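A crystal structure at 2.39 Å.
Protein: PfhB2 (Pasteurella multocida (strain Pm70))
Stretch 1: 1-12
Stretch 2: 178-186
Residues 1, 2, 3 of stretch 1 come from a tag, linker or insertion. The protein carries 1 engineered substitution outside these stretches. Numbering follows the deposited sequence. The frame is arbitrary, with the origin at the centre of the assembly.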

# COMPACT_ATOMS: atom_id res chain seq x y z
N SER C 1 15.99 -1.52 16.63
CA SER C 1 15.75 -0.96 17.98
C SER C 1 14.95 -1.96 18.80
O SER C 1 14.17 -1.56 19.66
N MSE C 2 15.17 -3.23 18.53
CA MSE C 2 14.45 -4.31 19.25
C MSE C 2 15.46 -5.10 20.08
O MSE C 2 16.61 -4.72 20.15
N ALA C 3 15.01 -6.21 20.64
CA ALA C 3 15.86 -7.09 21.45
C ALA C 3 16.61 -8.04 20.52
O ALA C 3 17.61 -8.61 20.96
N SER C 4 16.16 -8.16 19.27
CA SER C 4 16.73 -9.06 18.23
C SER C 4 18.12 -8.61 17.78
O SER C 4 18.87 -9.43 17.26
N VAL C 5 18.42 -7.33 17.90
CA VAL C 5 19.73 -6.79 17.46
C VAL C 5 20.86 -7.45 18.26
O VAL C 5 21.85 -7.90 17.64
N ALA C 6 20.73 -7.49 19.59
CA ALA C 6 21.77 -8.02 20.51
C ALA C 6 21.82 -9.55 20.38
O ALA C 6 22.92 -10.12 20.55
N GLU C 7 20.69 -10.17 20.06
CA GLU C 7 20.59 -11.63 19.79
C GLU C 7 21.48 -12.00 18.60
O GLU C 7 21.99 -13.11 18.58
N TYR C 8 21.62 -11.11 17.63
CA TYR C 8 22.40 -11.34 16.38
C TYR C 8 23.78 -10.71 16.50
O TYR C 8 24.45 -10.54 15.46
N GLY C 9 24.22 -10.39 17.72
CA GLY C 9 25.59 -9.93 18.01
C GLY C 9 25.79 -8.46 17.71
O GLY C 9 26.95 -8.02 17.66
N GLY C 10 24.70 -7.71 17.54
CA GLY C 10 24.75 -6.26 17.30
C GLY C 10 24.53 -5.46 18.56
O GLY C 10 24.31 -6.06 19.60
N GLU C 11 24.57 -4.13 18.45
CA GLU C 11 24.25 -3.16 19.52
C GLU C 11 23.25 -2.11 18.99
O GLU C 11 23.42 -1.62 17.85
N VAL C 12 22.24 -1.78 19.79
CA VAL C 12 21.39 -0.58 19.58
C VAL C 12 22.17 0.63 20.09
O VAL C 12 22.56 0.61 21.26
N ASN C 178 12.46 5.19 11.77
CA ASN C 178 11.24 4.58 12.38
C ASN C 178 11.59 3.82 13.67
O ASN C 178 10.64 3.45 14.38
N PHE C 179 12.87 3.53 13.91
CA PHE C 179 13.31 2.69 15.07
C PHE C 179 14.55 3.28 15.74
O PHE C 179 14.51 3.50 16.97
N GLY C 180 15.64 3.50 15.00
CA GLY C 180 16.87 4.11 15.53
C GLY C 180 18.12 3.61 14.82
O GLY C 180 18.04 3.30 13.63
N GLU C 181 19.24 3.54 15.54
CA GLU C 181 20.57 3.21 15.00
C GLU C 181 21.05 1.91 15.64
O GLU C 181 20.96 1.74 16.85
N MSE C 182 21.54 1.01 14.79
CA MSE C 182 22.11 -0.26 15.20
C MSE C 182 23.49 -0.44 14.56
O MSE C 182 23.74 0.02 13.44
N THR C 183 24.39 -1.10 15.29
CA THR C 183 25.75 -1.32 14.84
C THR C 183 26.04 -2.82 14.90
O THR C 183 25.69 -3.45 15.91
N PHE C 184 26.64 -3.37 13.84
CA PHE C 184 27.06 -4.79 13.75
C PHE C 184 28.56 -4.84 13.49
O PHE C 184 29.06 -4.08 12.67
N PRO C 185 29.32 -5.69 14.21
CA PRO C 185 30.76 -5.76 14.03
C PRO C 185 31.23 -6.59 12.83
O PRO C 185 32.44 -6.61 12.60
N SER C 186 30.32 -7.27 12.12
CA SER C 186 30.60 -8.06 10.89
C SER C 186 29.43 -7.93 9.89
O SER C 186 28.29 -7.70 10.33

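Packing of the N-terminal stretch of PfhB2 (1-12) against the strand of 178-186, two segments of one chain far apart in sequence that bury 485 Å² between them, both sides summed. The two assigned hydrogen bonds across the contact are both backbone to backbone. Glu11 and Thr183 form an antiparallel hydrogen-bonded pair: Glu11 N donates to Thr183 O at 2.9 Å and Thr183 N donates to Glu11 O at 2.8 Å, both nearly straight, so one pair of residues satisfies both amides and both carbonyls. Glu11 O also receives a CA-H...O contact from Met182 CA at 3.3 Å. Val12 and Met182 follow as a non-hydrogen-bonded pair, their CA atoms 4.5 Å apart.

Side chains of Glu11 and Thr183 lie on one face of this small sheet, those of Val12 and Met182 on the other. Glu11 (chi1 t, chi2 t) extends its carboxylate without a polar partner in the other stretch; Thr183 (chi1 m) has its OG1 hydrogen-bonded to a residue just beyond one of the stretches. On the face shared with Val12, Met182, a selenomethionine with chi1 m and with chi2 and chi3 near 94° and 103°, packs against side chains from both the helix and the strand of the first stretch. Its CG meets Val5 CG2 at 3.7 Å and, more loosely, Val12 CG2 at 4.5 Å, while its CE comes within 3.5 Å of Ser1 N. Both valines are t.

Val5 points toward the second strand and also reaches Phe184, CG1 to CZ at 4.1 Å. Phe184 (chi1 m, chi2 86°) starts sideways, but its ring comes nearer the first stretch. Tyr8 O lies at the ring edge, 4.3 Å from Phe184 CD2, and Tyr8 CB is 4.5 Å from Phe184 CE2; Tyr8 itself (chi1 m) leads its ring away, and its OH is hydrogen-bonded elsewhere in the structure. Gly10 CA sits 3.6 Å from Phe184 CD2 and 3.3 Å from Thr183 O; a CB here would point toward the second stretch and clash with Phe184 CE2. Val5 O accepts from Gly10 N at 2.9 Å and from Tyr8 N at 3.2 Å, tying the turn after the helix together beside the ring. Gly9 N donates to Ala6 O at 3.1 Å, and Gly9 O approaches Pro185 CD at 3.4 Å without a donor there.

At the other end, Ser1, a tag residue (chi1 m), points toward the second stretch. Its OG lies 2.7 Å from Phe179 O, a geometry that leaves bonding open, and 3.1 Å from Gly180 N, where the angle is too poor for a hydrogen bond. A CB on Gly180 would clash with Ser1 OG, and the backbone angles of Gly180 independently call for glycine. Phe179 (chi1 m) begins toward the first stretch, but its ring leads away. Glu181 points away, with OE1 bonded elsewhere, and Ser186 OG caps the helix that follows.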

# COMPACT_ATOMS: atom_id res chain seq x y z
CB SER C 1 15.08 0.33 17.84
OG SER C 1 15.88 1.13 17.02
CB MSE C 2 13.81 -5.22 18.20
CG MSE C 2 12.50 -5.83 18.61
SE MSE C 2 12.70 -7.73 18.23
CE MSE C 2 11.03 -8.70 18.52
CB ALA C 3 14.97 -7.82 22.43
CB SER C 4 15.80 -9.12 17.06
OG SER C 4 15.66 -7.84 16.48
CB VAL C 5 19.76 -5.26 17.59
CG1 VAL C 5 21.16 -4.71 17.46
CG2 VAL C 5 18.82 -4.60 16.60
CB ALA C 6 21.49 -7.57 21.93
CB GLU C 7 19.10 -12.02 19.63
CG GLU C 7 18.71 -12.81 18.37
CD GLU C 7 17.93 -14.09 18.62
OE1 GLU C 7 18.48 -14.95 19.34
OE2 GLU C 7 16.80 -14.22 18.07
CB TYR C 8 21.60 -10.83 15.19
CG TYR C 8 20.53 -11.80 14.75
CD1 TYR C 8 20.81 -12.77 13.82
CD2 TYR C 8 19.27 -11.77 15.32
CE1 TYR C 8 19.84 -13.68 13.41
CE2 TYR C 8 18.29 -12.67 14.93
CZ TYR C 8 18.58 -13.63 13.99
OH TYR C 8 17.62 -14.52 13.60
CB GLU C 11 25.55 -2.52 19.99
CG GLU C 11 25.40 -1.73 21.27
CD GLU C 11 26.47 -0.67 21.49
OE1 GLU C 11 26.37 0.42 20.85
OE2 GLU C 11 27.41 -0.93 22.30
CB VAL C 12 20.02 -0.72 20.27
CG1 VAL C 12 19.16 0.52 20.08
CG2 VAL C 12 19.27 -1.94 19.76
CB ASN C 178 10.55 3.59 11.43
CG ASN C 178 9.57 4.24 10.48
OD1 ASN C 178 9.43 5.48 10.48
ND2 ASN C 178 8.91 3.42 9.66
CB PHE C 179 13.55 1.25 14.62
CG PHE C 179 12.32 0.56 14.10
CD1 PHE C 179 11.34 0.11 14.95
CD2 PHE C 179 12.17 0.35 12.75
CE1 PHE C 179 10.22 -0.55 14.47
CE2 PHE C 179 11.04 -0.29 12.25
CZ PHE C 179 10.06 -0.73 13.11
CB GLU C 181 21.49 4.38 15.25
CG GLU C 181 22.83 4.23 14.55
CD GLU C 181 23.81 5.33 14.92
OE1 GLU C 181 23.53 6.48 14.57
OE2 GLU C 181 24.81 5.02 15.58
CB MSE C 182 21.15 -1.37 14.78
CG MSE C 182 19.76 -1.25 15.35
SE MSE C 182 18.48 -0.32 14.21
CE MSE C 182 17.34 -1.60 13.35
CB THR C 183 26.76 -0.52 15.65
OG1 THR C 183 26.31 0.84 15.69
CG2 THR C 183 28.15 -0.58 15.06
CB PHE C 184 26.25 -5.54 12.69
CG PHE C 184 24.78 -5.60 13.00
CD1 PHE C 184 23.95 -4.56 12.61
CD2 PHE C 184 24.24 -6.66 13.71
CE1 PHE C 184 22.60 -4.60 12.92
CE2 PHE C 184 22.88 -6.70 14.00
CZ PHE C 184 22.07 -5.66 13.61
CB PRO C 185 31.20 -6.40 15.36
CG PRO C 185 30.06 -7.34 15.70
CD PRO C 185 28.82 -6.61 15.26
CB SER C 186 30.86 -9.50 11.21
OG SER C 186 29.64 -10.17 11.53